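Local coordinates for protein signal recognition particle subunit SRP68 (Chaetomium thermophilum, PDB 4P3G) that binds and remodels SRP RNA through this N-terminal RNA-binding domain, as a component of the signal recognition particle that serves protein translocation, at the interface of chains A and B. Sequence-based numbering; all coordinates share one arbitrary frame. Chains: chain A/B, Signal recognition particle subunit SRP68.

The interface of chains A and B. Residues chain A 161, 164, 207, 209; chain B 215-216, 219-220, 223.
A:Ile207 lies against one flank of the C-terminal helix of chain B, residues 213-223, and shows how a branched apolar side chain can pack against the aliphatic stem of a charged one. Its CG1 meets B:Arg219 CG at 3.7 Å, while its CG2 branch reaches B:Arg219 CB at 3.8 Å and the backbone CA of B:Ile216 at 4.0 Å. B:Arg219 offers its methylenes because CG stands anti to the backbone N (chi1 -175°), and bends at chi2 and chi3 then carry the guanidinium away from the isoleucine. An alanine in place of A:Ile207 would probably open a gap beside these methylenes and leave the arginine stem freer to turn. On the neighbouring flank, the small methyl CB of B:Ala220 sits 3.7 Å from A:Leu164 CB and equally near the carbonyl O of A:Gly161, both on helix 160-181. B:Ile216 CG2 meets A:Leu164 CD2 at 4.1 Å, the side chains crossing at about a right angle. A:Ile207 and A:Arg209 share the loop between helices 186-205 and 213-222; within chain A, the guanidinium turns one face, towards its rim, to the isoleucine CG1. A:Arg209 NH2 lies 3.1 Å from OE1 of the poorly ordered B:Gln223, but its N-H points elsewhere. A:Arg209 NE and B:Arg219 NE, 4.6 Å apart, would probably repel. The patch, twinned by two-fold symmetry, seats one RNA-binding domain's C-terminal helix on the other, joining two copies, though the structure alone does not show this pairing in the particle.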
loop_
_atom_site.group_PDB
_atom_site.type_symbol
_atom_site.label_atom_id
_atom_site.label_comp_id
_atom_site.label_asym_id
_atom_site.label_seq_id
_atom_site.Cartn_x
_atom_site.Cartn_y
_atom_site.Cartn_z
ATOM N N GLY A 161 3.765 17.131 -0.793
ATOM C CA GLY A 161 4.524 16.272 -1.672
ATOM C C GLY A 161 6.023 16.367 -1.462
ATOM O O GLY A 161 6.685 15.365 -1.200
ATOM N N LEU A 164 7.374 14.777 1.547
ATOM C CA LEU A 164 7.389 13.331 1.451
ATOM C C LEU A 164 8.660 12.882 0.774
ATOM O O LEU A 164 9.205 11.839 1.128
ATOM C CB LEU A 164 6.163 12.811 0.727
ATOM C CG LEU A 164 4.954 12.858 1.630
ATOM C CD1 LEU A 164 3.719 12.398 0.876
ATOM C CD2 LEU A 164 5.213 11.975 2.807
ATOM N N ILE A 207 -2.055 10.562 -1.104
ATOM C CA ILE A 207 -1.176 9.495 -1.584
ATOM C C ILE A 207 -1.287 8.253 -0.702
ATOM O O ILE A 207 -1.061 8.335 0.500
ATOM C CB ILE A 207 0.301 9.943 -1.572
ATOM C CG1 ILE A 207 0.501 11.186 -2.449
ATOM C CG2 ILE A 207 1.195 8.806 -2.017
ATOM C CD1 ILE A 207 1.882 11.815 -2.347
ATOM N N ARG A 209 -3.238 7.495 -4.577
ATOM C CA ARG A 209 -4.455 7.958 -5.236
ATOM C C ARG A 209 -5.515 6.880 -5.138
ATOM O O ARG A 209 -6.652 7.145 -4.772
ATOM C CB ARG A 209 -4.205 8.283 -6.707
ATOM C CG ARG A 209 -3.133 9.317 -6.973
ATOM C CD ARG A 209 -3.399 10.618 -6.240
ATOM N NE ARG A 209 -2.307 11.572 -6.432
ATOM C CZ ARG A 209 -2.089 12.613 -5.638
ATOM N NH1 ARG A 209 -2.891 12.828 -4.602
ATOM N NH2 ARG A 209 -1.069 13.429 -5.876
ATOM N N THR B 215 5.273 3.315 -2.730
ATOM C CA THR B 215 4.167 4.040 -3.329
ATOM C C THR B 215 4.331 5.550 -3.074
ATOM O O THR B 215 4.091 6.388 -3.950
ATOM C CB THR B 215 2.855 3.588 -2.707
ATOM O OG1 THR B 215 2.824 2.158 -2.693
ATOM C CG2 THR B 215 1.708 4.124 -3.480
ATOM N N ILE B 216 4.689 5.885 -1.838
ATOM C CA ILE B 216 4.894 7.273 -1.447
ATOM C C ILE B 216 6.084 7.854 -2.173
ATOM O O ILE B 216 5.990 8.929 -2.782
ATOM C CB ILE B 216 5.085 7.390 0.050
ATOM C CG1 ILE B 216 3.733 7.252 0.744
ATOM C CG2 ILE B 216 5.634 8.743 0.385
ATOM C CD1 ILE B 216 3.835 6.779 2.169
ATOM N N ARG B 219 5.260 8.478 -5.887
ATOM C CA ARG B 219 4.251 9.506 -6.107
ATOM C C ARG B 219 4.721 10.910 -5.678
ATOM O O ARG B 219 4.371 11.916 -6.306
ATOM C CB ARG B 219 2.945 9.118 -5.424
ATOM C CG ARG B 219 1.815 10.089 -5.701
ATOM C CD ARG B 219 1.561 10.226 -7.188
ATOM N NE ARG B 219 1.168 8.954 -7.782
ATOM C CZ ARG B 219 1.213 8.685 -9.084
ATOM N NH1 ARG B 219 0.835 7.485 -9.509
ATOM N NH2 ARG B 219 1.641 9.604 -9.952
ATOM N N ALA B 220 5.490 10.979 -4.595
ATOM C CA ALA B 220 6.030 12.255 -4.145
ATOM C C ALA B 220 6.879 12.913 -5.239
ATOM O O ALA B 220 6.771 14.105 -5.467
ATOM C CB ALA B 220 6.833 12.078 -2.882
ATOM N N GLN B 223 4.606 14.011 -8.558
ATOM C CA GLN B 223 3.767 15.189 -8.342
ATOM C C GLN B 223 4.507 16.546 -8.421
ATOM O O GLN B 223 3.948 17.534 -8.905
ATOM C CB GLN B 223 3.034 15.039 -7.003
ATOM C CG GLN B 223 2.152 16.212 -6.603
ATOM C CD GLN B 223 1.394 15.952 -5.313
ATOM O OE1 GLN B 223 1.441 14.850 -4.763
ATOM N NE2 GLN B 223 0.721 16.977 -4.806
#